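Local coordinates for protein neurotoxin (Clostridium botulinum, PDB 3N7L) that probably binds gangliosides on the surface of neurons through its receptor-binding domain, the first step in the entry of this botulinum neurotoxin into the cell, at residues Y229-K234 with I349-N354; N239-D244 with I283-I288; Y358-L363 with H416-P421. All coordinates share one frame; numbering follows the deposited sequence.

Interaction 1: residues Y229-K234 with I349-N354; sequences YTNVVK and IIQPCN. With SO4 (sulfate ion), chain C.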
loop_
_atom_site.group_PDB
_atom_site.type_symbol
_atom_site.label_atom_id
_atom_site.label_comp_id
_atom_site.label_asym_id
_atom_site.label_seq_id
_atom_site.Cartn_x
_atom_site.Cartn_y
_atom_site.Cartn_z
ATOM N N TYR A 229 9.800 -1.801 7.668
ATOM C CA TYR A 229 9.798 -2.179 9.074
ATOM C C TYR A 229 8.660 -3.183 9.064
ATOM O O TYR A 229 7.500 -2.829 9.258
ATOM C CB TYR A 229 9.458 -0.993 9.976
ATOM C CG TYR A 229 10.582 0.003 10.113
ATOM C CD1 TYR A 229 10.654 1.120 9.284
ATOM C CD2 TYR A 229 11.579 -0.172 11.076
ATOM C CE1 TYR A 229 11.688 2.042 9.406
ATOM C CE2 TYR A 229 12.625 0.746 11.209
ATOM C CZ TYR A 229 12.671 1.852 10.369
ATOM O OH TYR A 229 13.687 2.778 10.495
ATOM N N THR A 230 9.003 -4.438 8.805
ATOM C CA THR A 230 8.007 -5.493 8.692
ATOM C C THR A 230 7.099 -5.772 9.885
ATOM O O THR A 230 6.090 -6.456 9.722
ATOM C CB THR A 230 8.662 -6.811 8.244
ATOM O OG1 THR A 230 9.604 -7.243 9.232
ATOM C CG2 THR A 230 9.386 -6.610 6.918
ATOM N N ASN A 231 7.429 -5.256 11.070
ATOM C CA ASN A 231 6.565 -5.493 12.229
ATOM C C ASN A 231 5.592 -4.341 12.489
ATOM O O ASN A 231 4.798 -4.385 13.426
ATOM C CB ASN A 231 7.382 -5.770 13.501
ATOM C CG ASN A 231 6.541 -6.451 14.587
ATOM O OD1 ASN A 231 5.847 -7.435 14.318
ATOM N ND2 ASN A 231 6.599 -5.933 15.809
ATOM N N VAL A 232 5.671 -3.303 11.671
ATOM C CA VAL A 232 4.759 -2.182 11.803
ATOM C C VAL A 232 3.601 -2.487 10.859
ATOM O O VAL A 232 3.797 -2.635 9.656
ATOM C CB VAL A 232 5.424 -0.846 11.399
ATOM C CG1 VAL A 232 4.384 0.276 11.364
ATOM C CG2 VAL A 232 6.529 -0.497 12.397
ATOM N N VAL A 233 2.399 -2.614 11.413
ATOM C CA VAL A 233 1.224 -2.904 10.602
ATOM C C VAL A 233 0.942 -1.692 9.720
ATOM O O VAL A 233 1.204 -0.555 10.119
ATOM C CB VAL A 233 -0.005 -3.198 11.493
ATOM C CG1 VAL A 233 -1.218 -3.529 10.626
ATOM C CG2 VAL A 233 0.305 -4.356 12.438
ATOM N N LYS A 234 0.410 -1.922 8.522
ATOM C CA LYS A 234 0.126 -0.801 7.629
ATOM C C LYS A 234 -1.369 -0.659 7.336
ATOM O O LYS A 234 -2.124 -1.633 7.410
ATOM C CB LYS A 234 0.873 -0.974 6.299
ATOM C CG LYS A 234 2.380 -1.233 6.404
ATOM C CD LYS A 234 3.099 -0.124 7.148
ATOM C CE LYS A 234 4.606 -0.222 6.949
ATOM N NZ LYS A 234 5.123 -1.581 7.264
ATOM N N ILE A 349 -4.866 -9.626 19.514
ATOM C CA ILE A 349 -3.430 -9.629 19.282
ATOM C C ILE A 349 -3.371 -9.490 17.770
ATOM O O ILE A 349 -3.938 -10.306 17.050
ATOM C CB ILE A 349 -2.813 -10.972 19.690
ATOM C CG1 ILE A 349 -3.062 -11.212 21.179
ATOM C CG2 ILE A 349 -1.328 -10.980 19.362
ATOM C CD1 ILE A 349 -2.966 -12.662 21.568
ATOM N N ILE A 350 -2.698 -8.457 17.286
ATOM C CA ILE A 350 -2.630 -8.225 15.847
ATOM C C ILE A 350 -1.326 -8.699 15.230
ATOM O O ILE A 350 -0.287 -8.712 15.879
ATOM C CB ILE A 350 -2.803 -6.719 15.527
ATOM C CG1 ILE A 350 -3.035 -6.520 14.031
ATOM C CG2 ILE A 350 -1.553 -5.951 15.943
ATOM C CD1 ILE A 350 -3.470 -5.102 13.676
ATOM N N GLN A 351 -1.390 -9.092 13.966
ATOM C CA GLN A 351 -0.204 -9.540 13.256
ATOM C C GLN A 351 -0.282 -8.997 11.836
ATOM O O GLN A 351 -1.319 -9.112 11.183
ATOM C CB GLN A 351 -0.143 -11.069 13.237
ATOM C CG GLN A 351 1.214 -11.604 12.845
ATOM C CD GLN A 351 2.302 -11.216 13.833
ATOM O OE1 GLN A 351 3.468 -11.093 13.466
ATOM N NE2 GLN A 351 1.925 -11.034 15.096
ATOM N N PRO A 352 0.798 -8.371 11.345
ATOM C CA PRO A 352 0.742 -7.842 9.977
ATOM C C PRO A 352 0.613 -8.969 8.953
ATOM O O PRO A 352 1.120 -10.069 9.162
ATOM C CB PRO A 352 2.053 -7.066 9.851
ATOM C CG PRO A 352 2.982 -7.817 10.775
ATOM C CD PRO A 352 2.098 -8.078 11.977
ATOM N N CYS A 353 -0.077 -8.697 7.853
ATOM C CA CYS A 353 -0.261 -9.702 6.815
ATOM C C CYS A 353 -0.292 -9.021 5.454
ATOM O O CYS A 353 -1.352 -8.643 4.959
ATOM C CB CYS A 353 -1.567 -10.464 7.055
ATOM S SG CYS A 353 -1.856 -11.813 5.901
ATOM N N ASN A 354 0.880 -8.864 4.854
ATOM C CA ASN A 354 0.982 -8.206 3.561
ATOM C C ASN A 354 1.134 -9.188 2.410
ATOM O O ASN A 354 1.822 -10.200 2.525
ATOM C CB ASN A 354 2.169 -7.246 3.564
ATOM C CG ASN A 354 2.091 -6.232 4.680
ATOM O OD1 ASN A 354 3.116 -5.804 5.213
ATOM N ND2 ASN A 354 0.881 -5.827 5.033
HETATM S S SO4 C . 8.480 -3.927 18.415
HETATM O O1 SO4 C . 7.465 -3.210 19.191
HETATM O O2 SO4 C . 9.760 -3.202 18.490
HETATM O O3 SO4 C . 8.070 -4.037 16.984
HETATM O O4 SO4 C . 8.616 -5.288 18.968
#
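Val-233 and Ile-350 meet end to end through their methyl groups, CD1 of Ile-350 standing 4.0 Å from CG2 of Val-233 and close to its CG1. The isoleucine gets there with CG1 anti to its backbone N (chi1 -168°) and the chain extended to CD1. The same Val-233 CG2 also meets the ring of Pro-352, crossing it at about a right angle, 4.1 Å from CB. Thr-230 O rests against the CG corner of that ring, 3.6 Å from Pro-352 CG.

Behind this first shell, residues 229-232 form a type I beta turn, closed by Val-232 N on Tyr-229 O at 3.1 Å. Lys-234 folds back over it: its NZ donates to Val-232 O at 2.9 Å, 24° out of the carbonyl plane, and more weakly to Tyr-229 O. At the solvent side, Asn-231 ND2 donates a hydrogen bond to O3 of a sulfate ion at 2.7 Å, and Thr-292 OG1 is hydrogen-bonded to the same ion. Backbone bonds from Asn-231 to Gly-299 and Val-233 to Val-297 tie the loop to the chain beside it.

The linker after helix 217-226 is thus laid on a strand of the C-terminal beta-trefoil by van der Waals contact, while the bonds named run within the loop or to other partners; the sulfate, probably from the crystallisation liquor, indicates at most that the Asn-231 amide and Thr-292 can together hold an anion.

Interaction 2: residues N239-D244 with I283-I288; sequences NDLRYD and IIIKRI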
loop_
_atom_site.group_PDB
_atom_site.type_symbol
_atom_site.label_atom_id
_atom_site.label_comp_id
_atom_site.label_asym_id
_atom_site.label_seq_id
_atom_site.Cartn_x
_atom_site.Cartn_y
_atom_site.Cartn_z
ATOM N N ASN A 239 0.558 3.220 4.561
ATOM C CA ASN A 239 1.121 4.105 5.586
ATOM C C ASN A 239 1.131 3.306 6.885
ATOM O O ASN A 239 0.433 2.301 6.992
ATOM C CB ASN A 239 0.245 5.346 5.804
ATOM C CG ASN A 239 0.028 6.149 4.537
ATOM O OD1 ASN A 239 0.978 6.557 3.878
ATOM N ND2 ASN A 239 -1.238 6.389 4.199
ATOM N N ASP A 240 1.901 3.747 7.876
ATOM C CA ASP A 240 1.929 3.035 9.155
ATOM C C ASP A 240 0.547 3.111 9.808
ATOM O O ASP A 240 -0.061 4.181 9.855
ATOM C CB ASP A 240 2.949 3.657 10.115
ATOM C CG ASP A 240 4.375 3.555 9.610
ATOM O OD1 ASP A 240 4.638 2.742 8.697
ATOM O OD2 ASP A 240 5.237 4.286 10.147
ATOM N N LEU A 241 0.048 1.981 10.298
ATOM C CA LEU A 241 -1.251 1.952 10.967
ATOM C C LEU A 241 -1.065 2.600 12.345
ATOM O O LEU A 241 -0.052 2.365 13.023
ATOM C CB LEU A 241 -1.749 0.509 11.124
ATOM C CG LEU A 241 -3.183 0.312 11.638
ATOM C CD1 LEU A 241 -4.175 0.796 10.579
ATOM C CD2 LEU A 241 -3.434 -1.151 11.945
ATOM N N ARG A 242 -2.020 3.423 12.762
ATOM C CA ARG A 242 -1.881 4.083 14.054
ATOM C C ARG A 242 -3.063 3.939 14.995
ATOM O O ARG A 242 -4.188 3.682 14.575
ATOM C CB ARG A 242 -1.595 5.578 13.860
ATOM C CG ARG A 242 -0.455 5.875 12.909
ATOM C CD ARG A 242 0.106 7.266 13.143
ATOM N NE ARG A 242 -0.935 8.249 13.434
ATOM C CZ ARG A 242 -1.640 8.907 12.520
ATOM N NH1 ARG A 242 -2.563 9.773 12.909
ATOM N NH2 ARG A 242 -1.413 8.717 11.231
ATOM N N TYR A 243 -2.779 4.098 16.286
ATOM C CA TYR A 243 -3.796 4.040 17.322
ATOM C C TYR A 243 -4.441 5.428 17.356
ATOM O O TYR A 243 -3.889 6.383 16.804
ATOM C CB TYR A 243 -3.153 3.746 18.689
ATOM C CG TYR A 243 -2.618 2.334 18.848
ATOM C CD1 TYR A 243 -1.242 2.076 18.848
ATOM C CD2 TYR A 243 -3.490 1.254 18.997
ATOM C CE1 TYR A 243 -0.753 0.766 18.992
ATOM C CE2 TYR A 243 -3.015 -0.048 19.144
ATOM C CZ TYR A 243 -1.653 -0.287 19.140
ATOM O OH TYR A 243 -1.210 -1.583 19.281
ATOM N N ASP A 244 -5.612 5.531 17.974
ATOM C CA ASP A 244 -6.297 6.815 18.122
ATOM C C ASP A 244 -6.631 7.519 16.803
ATOM O O ASP A 244 -6.561 8.744 16.726
ATOM C CB ASP A 244 -5.428 7.761 18.973
ATOM C CG ASP A 244 -4.813 7.071 20.183
ATOM O OD1 ASP A 244 -3.752 7.541 20.649
ATOM O OD2 ASP A 244 -5.390 6.074 20.677
ATOM N N ILE A 283 -13.944 2.734 12.938
ATOM C CA ILE A 283 -13.396 2.160 14.153
ATOM C C ILE A 283 -12.168 2.965 14.558
ATOM O O ILE A 283 -11.585 3.668 13.734
ATOM C CB ILE A 283 -12.992 0.644 13.949
ATOM C CG1 ILE A 283 -11.947 0.486 12.834
ATOM C CG2 ILE A 283 -14.210 -0.177 13.595
ATOM C CD1 ILE A 283 -10.515 0.854 13.264
ATOM N N ILE A 284 -11.799 2.871 15.832
ATOM C CA ILE A 284 -10.613 3.533 16.353
ATOM C C ILE A 284 -9.874 2.434 17.107
ATOM O O ILE A 284 -10.464 1.742 17.938
ATOM C CB ILE A 284 -10.956 4.683 17.328
ATOM C CG1 ILE A 284 -11.657 5.814 16.571
ATOM C CG2 ILE A 284 -9.673 5.205 17.988
ATOM C CD1 ILE A 284 -12.171 6.927 17.463
ATOM N N ILE A 285 -8.595 2.258 16.806
ATOM C CA ILE A 285 -7.813 1.219 17.460
ATOM C C ILE A 285 -7.205 1.772 18.744
ATOM O O ILE A 285 -6.610 2.844 18.737
ATOM C CB ILE A 285 -6.702 0.707 16.510
ATOM C CG1 ILE A 285 -7.304 0.432 15.126
ATOM C CG2 ILE A 285 -6.082 -0.577 17.059
ATOM C CD1 ILE A 285 -6.263 0.171 14.040
ATOM N N LYS A 286 -7.370 1.041 19.844
ATOM C CA LYS A 286 -6.847 1.461 21.142
ATOM C C LYS A 286 -5.878 0.420 21.677
ATOM O O LYS A 286 -6.173 -0.769 21.705
ATOM C CB LYS A 286 -7.991 1.669 22.134
ATOM C CG LYS A 286 -9.024 2.687 21.665
ATOM C CD LYS A 286 -8.407 4.073 21.505
ATOM C CE LYS A 286 -7.980 4.660 22.848
ATOM N NZ LYS A 286 -7.263 5.965 22.701
ATOM N N ARG A 287 -4.721 0.889 22.112
ATOM C CA ARG A 287 -3.661 0.027 22.614
ATOM C C ARG A 287 -3.804 -0.432 24.065
ATOM O O ARG A 287 -4.197 0.339 24.940
ATOM C CB ARG A 287 -2.336 0.761 22.419
ATOM C CG ARG A 287 -1.139 0.206 23.146
ATOM C CD ARG A 287 0.016 1.185 22.971
ATOM N NE ARG A 287 1.082 0.983 23.944
ATOM C CZ ARG A 287 2.010 0.038 23.852
ATOM N NH1 ARG A 287 2.005 -0.796 22.820
ATOM N NH2 ARG A 287 2.939 -0.068 24.790
ATOM N N ILE A 288 -3.484 -1.702 24.307
ATOM C CA ILE A 288 -3.519 -2.261 25.653
ATOM C C ILE A 288 -2.096 -2.666 26.053
ATOM O O ILE A 288 -1.616 -2.281 27.119
ATOM C CB ILE A 288 -4.421 -3.505 25.750
ATOM C CG1 ILE A 288 -5.854 -3.150 25.350
ATOM C CG2 ILE A 288 -4.404 -4.041 27.179
ATOM C CD1 ILE A 288 -6.766 -4.368 25.231
HETATM O O HOH W 1 -6.833 3.923 15.349
HETATM O O HOH W 2 -4.278 3.839 22.076
#
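Ile-284 begins the contact by setting CG2 3.7 Å from CA of Asp-244, where strand 283-287 of the C-terminal beta-trefoil meets the loop that leads into strand 246-251. The two chains run nearly perpendicular, so pairing is local. Ile-285 follows and works on three fronts. Its CD1 lies 3.8 Å from CD2 of Leu-241, its CG2 touches the CD2-CE2 side of the Tyr-243 ring, and its O accepts the backbone N-H of Asp-244 at 3.0 Å in a nearly straight bond (165°). A water joins Ile-285 N to Arg-242 O, adding a second link between the backbones.

Lys-286 starts away from the loop, but bends at chi2 and chi3 (-63° and -67°) to bring NZ back. There NZ meets Asp-244 OD2 from above the carboxylate plane in a salt bridge of 2.8 Å; a glycerol molecule is a further partner of NZ. The same OD2 receives a water that in turn takes the N-H of Arg-287.

At Arg-287 the aliphatic base does the packing, while NH2 of the guanidinium donates to Gly-290 O. Tyr-243 OH is hydrogen-bonded to Asn-301 ND2, and Arg-287 CB sits over the ring's centre in a CH-pi contact, 3.4 Å from the centroid.

Interaction 3: residues Y358-L363 with H416-P421; sequences YYASQL and HWVFVP
Ser-361 faces Trp-417 across an antiparallel hydrogen-bonded pair, and its short side chain adds a further link. CB lies 4.0 Å from Trp-417 O. From there OG, placed between the backbone N and the carbonyl carbon, turns back to donate to that oxygen at 3.2 Å from above the carbonyl plane, while also lying 3.6 Å from CE1 at the rim of the Phe-419 ring. Trp-417 O therefore takes two donors from one residue, since Ser-361 N reaches it too, in a weak bond bent to 124°. The return bond is much straighter: Trp-417 N to Ser-361 O, 2.8 Å and 176°.

This single bridge brings the last strand of the C-terminal beta-trefoil, 417-421, against strand 359-366. The strands are far from strictly antiparallel, their N-to-C directions 127° apart, and beyond the bridge a water takes over, donating to Tyr-359 O and accepting from Phe-419 N.

Ala-360 CB packs 3.8 Å from CG2 of Val-418. Beyond the serine, Leu-363 crosses the indole at about a right angle, its CD1 nearest Trp-417 CD1, and the indole NE1 bonds to Leu-377 O. Gln-362 lies alongside His-416.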
loop_
_atom_site.group_PDB
_atom_site.type_symbol
_atom_site.label_atom_id
_atom_site.label_comp_id
_atom_site.label_asym_id
_atom_site.label_seq_id
_atom_site.Cartn_x
_atom_site.Cartn_y
_atom_site.Cartn_z
ATOM N N TYR A 358 -2.340 -6.471 -1.210
ATOM C CA TYR A 358 -2.754 -5.555 -0.152
ATOM C C TYR A 358 -1.961 -5.603 1.143
ATOM O O TYR A 358 -1.250 -6.570 1.426
ATOM C CB TYR A 358 -4.223 -5.820 0.196
ATOM C CG TYR A 358 -4.503 -7.283 0.470
ATOM C CD1 TYR A 358 -5.099 -8.094 -0.501
ATOM C CD2 TYR A 358 -4.113 -7.877 1.675
ATOM C CE1 TYR A 358 -5.295 -9.459 -0.280
ATOM C CE2 TYR A 358 -4.303 -9.240 1.909
ATOM C CZ TYR A 358 -4.893 -10.024 0.928
ATOM O OH TYR A 358 -5.078 -11.367 1.150
ATOM N N TYR A 359 -2.119 -4.534 1.919
ATOM C CA TYR A 359 -1.518 -4.392 3.241
ATOM C C TYR A 359 -2.662 -4.781 4.171
ATOM O O TYR A 359 -3.706 -4.119 4.185
ATOM C CB TYR A 359 -1.138 -2.933 3.512
ATOM C CG TYR A 359 -0.047 -2.413 2.614
ATOM C CD1 TYR A 359 1.282 -2.753 2.842
ATOM C CD2 TYR A 359 -0.345 -1.594 1.521
ATOM C CE1 TYR A 359 2.297 -2.292 2.006
ATOM C CE2 TYR A 359 0.663 -1.128 0.677
ATOM C CZ TYR A 359 1.981 -1.483 0.929
ATOM O OH TYR A 359 2.988 -1.035 0.107
ATOM N N ALA A 360 -2.484 -5.849 4.941
ATOM C CA ALA A 360 -3.548 -6.283 5.836
ATOM C C ALA A 360 -3.021 -6.792 7.165
ATOM O O ALA A 360 -1.859 -6.579 7.518
ATOM C CB ALA A 360 -4.392 -7.364 5.157
ATOM N N SER A 361 -3.893 -7.465 7.903
ATOM C CA SER A 361 -3.518 -7.994 9.193
ATOM C C SER A 361 -4.442 -9.113 9.604
ATOM O O SER A 361 -5.524 -9.291 9.043
ATOM C CB SER A 361 -3.585 -6.886 10.247
ATOM O OG SER A 361 -4.924 -6.424 10.391
ATOM N N GLN A 362 -3.988 -9.876 10.585
ATOM C CA GLN A 362 -4.778 -10.946 11.145
ATOM C C GLN A 362 -4.961 -10.562 12.603
ATOM O O GLN A 362 -4.067 -9.976 13.219
ATOM C CB GLN A 362 -4.073 -12.293 10.994
ATOM C CG GLN A 362 -4.319 -12.925 9.629
ATOM C CD GLN A 362 -3.738 -14.323 9.504
ATOM O OE1 GLN A 362 -4.381 -15.230 8.973
ATOM N NE2 GLN A 362 -2.516 -14.500 9.982
ATOM N N LEU A 363 -6.144 -10.856 13.129
ATOM C CA LEU A 363 -6.492 -10.526 14.500
ATOM C C LEU A 363 -6.871 -11.784 15.275
ATOM O O LEU A 363 -7.775 -12.518 14.888
ATOM C CB LEU A 363 -7.658 -9.523 14.495
ATOM C CG LEU A 363 -7.296 -8.135 13.947
ATOM C CD1 LEU A 363 -8.541 -7.407 13.454
ATOM C CD2 LEU A 363 -6.594 -7.341 15.040
ATOM N N HIS A 416 -8.066 -11.893 6.690
ATOM C CA HIS A 416 -7.233 -10.722 6.408
ATOM C C HIS A 416 -8.064 -9.446 6.503
ATOM O O HIS A 416 -8.993 -9.240 5.718
ATOM C CB HIS A 416 -6.607 -10.807 5.010
ATOM C CG HIS A 416 -5.678 -11.969 4.826
ATOM N ND1 HIS A 416 -5.365 -12.848 5.841
ATOM C CD2 HIS A 416 -5.013 -12.408 3.731
ATOM C CE1 HIS A 416 -4.551 -13.779 5.380
ATOM N NE2 HIS A 416 -4.322 -13.536 4.103
ATOM N N TRP A 417 -7.719 -8.591 7.460
ATOM C CA TRP A 417 -8.444 -7.347 7.660
ATOM C C TRP A 417 -7.629 -6.126 7.265
ATOM O O TRP A 417 -6.433 -6.036 7.540
ATOM C CB TRP A 417 -8.892 -7.224 9.115
ATOM C CG TRP A 417 -9.847 -8.304 9.523
ATOM C CD1 TRP A 417 -9.531 -9.524 10.048
ATOM C CD2 TRP A 417 -11.272 -8.279 9.390
ATOM N NE1 TRP A 417 -10.676 -10.264 10.248
ATOM C CE2 TRP A 417 -11.759 -9.522 9.854
ATOM C CE3 TRP A 417 -12.189 -7.326 8.922
ATOM C CZ2 TRP A 417 -13.122 -9.838 9.865
ATOM C CZ3 TRP A 417 -13.544 -7.639 8.931
ATOM C CH2 TRP A 417 -13.998 -8.885 9.399
ATOM N N VAL A 418 -8.303 -5.186 6.618
ATOM C CA VAL A 418 -7.670 -3.965 6.159
ATOM C C VAL A 418 -8.269 -2.740 6.838
ATOM O O VAL A 418 -9.408 -2.781 7.304
ATOM C CB VAL A 418 -7.836 -3.830 4.644
ATOM C CG1 VAL A 418 -7.486 -2.445 4.220
ATOM C CG2 VAL A 418 -6.952 -4.843 3.933
ATOM N N PHE A 419 -7.491 -1.660 6.896
ATOM C CA PHE A 419 -7.934 -0.412 7.504
ATOM C C PHE A 419 -7.705 0.784 6.577
ATOM O O PHE A 419 -6.570 1.138 6.260
ATOM C CB PHE A 419 -7.215 -0.172 8.835
ATOM C CG PHE A 419 -7.427 -1.265 9.833
ATOM C CD1 PHE A 419 -6.535 -2.329 9.916
ATOM C CD2 PHE A 419 -8.550 -1.261 10.659
ATOM C CE1 PHE A 419 -6.758 -3.381 10.810
ATOM C CE2 PHE A 419 -8.785 -2.306 11.554
ATOM C CZ PHE A 419 -7.883 -3.370 11.628
ATOM N N VAL A 420 -8.797 1.398 6.142
ATOM C CA VAL A 420 -8.721 2.552 5.263
ATOM C C VAL A 420 -8.925 3.804 6.102
ATOM O O VAL A 420 -9.977 3.987 6.717
ATOM C CB VAL A 420 -9.810 2.501 4.177
ATOM C CG1 VAL A 420 -9.662 3.697 3.232
ATOM C CG2 VAL A 420 -9.706 1.192 3.408
ATOM N N PRO A 421 -7.917 4.686 6.140
ATOM C CA PRO A 421 -8.045 5.915 6.929
ATOM C C PRO A 421 -9.227 6.762 6.453
ATOM O O PRO A 421 -9.410 6.971 5.253
ATOM C CB PRO A 421 -6.698 6.602 6.720
ATOM C CG PRO A 421 -6.285 6.142 5.349
ATOM C CD PRO A 421 -6.675 4.683 5.346
HETATM O O HOH W 3 -4.644 -2.384 6.305
#

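In the fold
All three contacts reach one sheet of the C-terminal beta-trefoil. Interactions 1 and 3 lie closest, with centres 9 Å apart, because strands 348-354 and 359-366 are neighbours: Cys-353 N lies 2.8 Å from Ala-360 O and Gln-351 O the same distance from Gln-362 N, both probable hydrogen bonds. Interaction 2, nested along the chain within the loop closed by interaction 1, is about 12 Å from each of the others between centres. It joins interaction 1 through Val-233 O and Leu-241 N, 2.8 Å apart, and interaction 3 through Leu-241 CD1, 3.6 Å from Phe-419 CB. Leu-241 thus touches all three contacts, while the sulfate is bound at the exposed Asn-231 of interaction 1.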